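Local coordinates for protein glutathione S-transferase enzyme with thioredoxin-like domain (Bradyrhizobium sp., PDB 4MF7) that probably transfers glutathione to electrophilic substrates, as a dimeric glutathione S-transferase with a thioredoxin-like domain and a helical C-terminal domain, at residues R181-L186 with D228-V233. Numbering follows the deposited sequence.
Sequences RLLGVL and DELTHV
Val233, in the first turn of helix 232-241, rests both its methyls on the turn of helix 171-190 that carries Leu183 and Leu186. CG2 settles on the backbone, 3.8 Å from Leu183 O and 3.9 Å from Leu186 C, and also touches Leu186 CB at 3.9 Å. CG1, anti to the valine's own backbone N (chi1 -179°), meets Leu183 CD2 at 4.0 Å. The side chain of Val233 crosses those of Leu183 and Leu186 at about a right angle. Buried, with methyls packed on leucine side chains and on the helix backbone, this is the tight part of the contact. Toward solvent the packing thins: partly exposed Leu230 adds a single approach, its CD1 to Leu183 CB at 4.1 Å. No hydrogen bond joins the two segments, but the carboxylate of Glu187, one residue further along helix 171-190, accepts the backbone N-H groups of Thr231 and His232 (OE1) and of Val233 (OE2), tying the start of helix 232-241 to helix 171-190. Within the C-terminal helical domain, helix 203-215 packs against the same side chains, Val212 touching Leu186 and Val233, and Leu215 touching Leu183.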
ATOM      1  N   ARG A 181      12.870 -13.475  -5.829  1.00 34.13           N
ATOM      2  CA  ARG A 181      12.983 -13.050  -4.438  1.00 39.82           C
ATOM      3  C   ARG A 181      11.600 -13.006  -3.786  1.00 33.38           C
ATOM      4  O   ARG A 181      11.425 -13.508  -2.679  1.00 35.78           O
ATOM      5  CB  ARG A 181      13.677 -11.685  -4.335  1.00 36.47           C
ATOM      6  CG  ARG A 181      14.080 -11.312  -2.908  1.00 45.30           C
ATOM      7  CD  ARG A 181      14.433  -9.832  -2.760  1.00 48.68           C
ATOM      8  NE  ARG A 181      13.264  -8.979  -2.968  1.00 46.68           N
ATOM      9  CZ  ARG A 181      12.289  -8.786  -2.081  1.00 57.71           C
ATOM     10  NH1 ARG A 181      12.324  -9.369  -0.881  1.00 63.15           N
ATOM     11  NH2 ARG A 181      11.269  -7.998  -2.398  1.00 52.99           N
ATOM     12  N   LEU A 182      10.627 -12.422  -4.487  1.00 31.72           N
ATOM     13  CA  LEU A 182       9.241 -12.351  -4.013  1.00 35.07           C
ATOM     14  C   LEU A 182       8.590 -13.718  -3.860  1.00 33.92           C
ATOM     15  O   LEU A 182       7.940 -14.020  -2.863  1.00 32.40           O
ATOM     16  CB  LEU A 182       8.399 -11.507  -4.956  1.00 32.52           C
ATOM     17  CG  LEU A 182       8.150 -10.005  -4.760  1.00 51.52           C
ATOM     18  CD1 LEU A 182       9.053  -9.335  -3.743  1.00 79.23           C
ATOM     19  CD2 LEU A 182       8.200  -9.289  -6.102  1.00 42.06           C
ATOM     20  N   LEU A 183       8.756 -14.568  -4.868  1.00 29.52           N
ATOM     21  CA  LEU A 183       8.251 -15.934  -4.758  1.00 27.80           C
ATOM     22  C   LEU A 183       8.842 -16.647  -3.555  1.00 28.11           C
ATOM     23  O   LEU A 183       8.167 -17.461  -2.955  1.00 29.75           O
ATOM     24  CB  LEU A 183       8.587 -16.723  -6.031  1.00 28.17           C
ATOM     25  CG  LEU A 183       7.742 -16.401  -7.267  1.00 27.88           C
ATOM     26  CD1 LEU A 183       8.365 -17.074  -8.492  1.00 28.99           C
ATOM     27  CD2 LEU A 183       6.295 -16.815  -7.115  1.00 29.43           C
ATOM     28  N   GLY A 184      10.111 -16.371  -3.242  1.00 32.23           N
ATOM     29  CA  GLY A 184      10.783 -17.001  -2.081  1.00 36.37           C
ATOM     30  C   GLY A 184      10.153 -16.601  -0.744  1.00 29.06           C
ATOM     31  O   GLY A 184       9.954 -17.440   0.137  1.00 35.38           O
ATOM     32  N   VAL A 185       9.802 -15.328  -0.629  1.00 33.11           N
ATOM     33  CA  VAL A 185       9.067 -14.836   0.529  1.00 34.36           C
ATOM     34  C   VAL A 185       7.720 -15.524   0.658  1.00 37.21           C
ATOM     35  O   VAL A 185       7.380 -16.024   1.725  1.00 32.49           O
ATOM     36  CB  VAL A 185       8.907 -13.304   0.466  1.00 34.39           C
ATOM     37  CG1 VAL A 185       7.981 -12.802   1.575  1.00 37.33           C
ATOM     38  CG2 VAL A 185      10.281 -12.657   0.586  1.00 38.60           C
ATOM     39  N   LEU A 186       6.971 -15.583  -0.438  1.00 29.63           N
ATOM     40  CA  LEU A 186       5.672 -16.226  -0.428  1.00 26.20           C
ATOM     41  C   LEU A 186       5.792 -17.721  -0.103  1.00 28.54           C
ATOM     42  O   LEU A 186       4.987 -18.283   0.644  1.00 29.05           O
ATOM     43  CB  LEU A 186       4.974 -16.017  -1.778  1.00 30.88           C
ATOM     44  CG  LEU A 186       3.467 -16.074  -1.910  1.00 48.40           C
ATOM     45  CD1 LEU A 186       2.741 -15.230  -0.877  1.00 42.16           C
ATOM     46  CD2 LEU A 186       3.123 -15.584  -3.312  1.00 44.38           C
ATOM     47  N   ASP A 228       8.673 -24.400 -10.873  1.00 36.54           N
ATOM     48  CA  ASP A 228       8.339 -25.803 -10.594  1.00 38.42           C
ATOM     49  C   ASP A 228       9.291 -26.437  -9.587  1.00 37.23           C
ATOM     50  O   ASP A 228       9.053 -27.559  -9.168  1.00 40.47           O
ATOM     51  CB  ASP A 228       8.217 -26.604 -11.893  1.00 40.53           C
ATOM     52  CG  ASP A 228       7.056 -26.107 -12.754  1.00 57.39           C
ATOM     53  OD1 ASP A 228       5.933 -26.025 -12.226  1.00 47.83           O
ATOM     54  OD2 ASP A 228       7.260 -25.750 -13.930  1.00 59.62           O
ATOM     55  N   GLU A 229      10.326 -25.692  -9.184  1.00 29.49           N
ATOM     56  CA  GLU A 229      11.198 -26.062  -8.062  1.00 31.00           C
ATOM     57  C   GLU A 229      10.634 -25.599  -6.712  1.00 38.24           C
ATOM     58  O   GLU A 229      11.069 -26.050  -5.644  1.00 32.83           O
ATOM     59  CB  GLU A 229      12.625 -25.565  -8.285  1.00 36.48           C
ATOM     60  CG  GLU A 229      13.353 -26.270  -9.425  1.00 40.31           C
ATOM     61  CD  GLU A 229      13.449 -27.773  -9.206  1.00 46.79           C
ATOM     62  OE1 GLU A 229      12.908 -28.546 -10.022  1.00 42.85           O
ATOM     63  OE2 GLU A 229      14.028 -28.159  -8.178  1.00 43.81           O
ATOM     64  N   LEU A 230       9.630 -24.727  -6.741  1.00 30.19           N
ATOM     65  CA  LEU A 230       8.869 -24.432  -5.524  1.00 28.60           C
ATOM     66  C   LEU A 230       7.885 -25.550  -5.153  1.00 35.27           C
ATOM     67  O   LEU A 230       7.595 -26.459  -5.955  1.00 35.80           O
ATOM     68  CB  LEU A 230       8.127 -23.085  -5.681  1.00 27.34           C
ATOM     69  CG  LEU A 230       9.013 -21.896  -6.021  1.00 31.24           C
ATOM     70  CD1 LEU A 230       8.087 -20.760  -6.492  1.00 32.36           C
ATOM     71  CD2 LEU A 230       9.874 -21.466  -4.843  1.00 37.37           C
ATOM     72  N   THR A 231       7.360 -25.481  -3.938  1.00 33.95           N
ATOM     73  CA  THR A 231       6.357 -26.454  -3.490  1.00 35.00           C
ATOM     74  C   THR A 231       5.053 -25.788  -3.046  1.00 32.71           C
ATOM     75  O   THR A 231       3.959 -26.144  -3.503  1.00 35.58           O
ATOM     76  CB  THR A 231       6.910 -27.335  -2.352  1.00 53.37           C
ATOM     77  OG1 THR A 231       8.181 -27.863  -2.752  1.00 45.54           O
ATOM     78  CG2 THR A 231       5.951 -28.475  -2.024  1.00 48.61           C
ATOM     79  N   HIS A 232       5.186 -24.806  -2.183  1.00 31.43           N
ATOM     80  CA  HIS A 232       4.043 -24.215  -1.497  1.00 32.33           C
ATOM     81  C   HIS A 232       3.314 -23.184  -2.353  1.00 30.35           C
ATOM     82  O   HIS A 232       2.107 -23.163  -2.340  1.00 30.89           O
ATOM     83  CB  HIS A 232       4.497 -23.649  -0.150  1.00 35.96           C
ATOM     84  CG  HIS A 232       5.289 -24.649   0.636  1.00 33.82           C
ATOM     85  ND1 HIS A 232       4.756 -25.853   1.034  1.00 43.05           N
ATOM     86  CD2 HIS A 232       6.589 -24.663   1.013  1.00 41.55           C
ATOM     87  CE1 HIS A 232       5.688 -26.559   1.653  1.00 39.18           C
ATOM     88  NE2 HIS A 232       6.809 -25.862   1.651  1.00 41.17           N
ATOM     89  N   VAL A 233       4.050 -22.354  -3.082  1.00 30.42           N
ATOM     90  CA  VAL A 233       3.386 -21.384  -3.995  1.00 30.47           C
ATOM     91  C   VAL A 233       2.541 -22.087  -5.079  1.00 33.83           C
ATOM     92  O   VAL A 233       1.363 -21.736  -5.266  1.00 28.54           O
ATOM     93  CB  VAL A 233       4.367 -20.353  -4.580  1.00 31.00           C
ATOM     94  CG1 VAL A 233       3.641 -19.384  -5.489  1.00 29.70           C
ATOM     95  CG2 VAL A 233       5.035 -19.545  -3.469  1.00 31.00           C
TER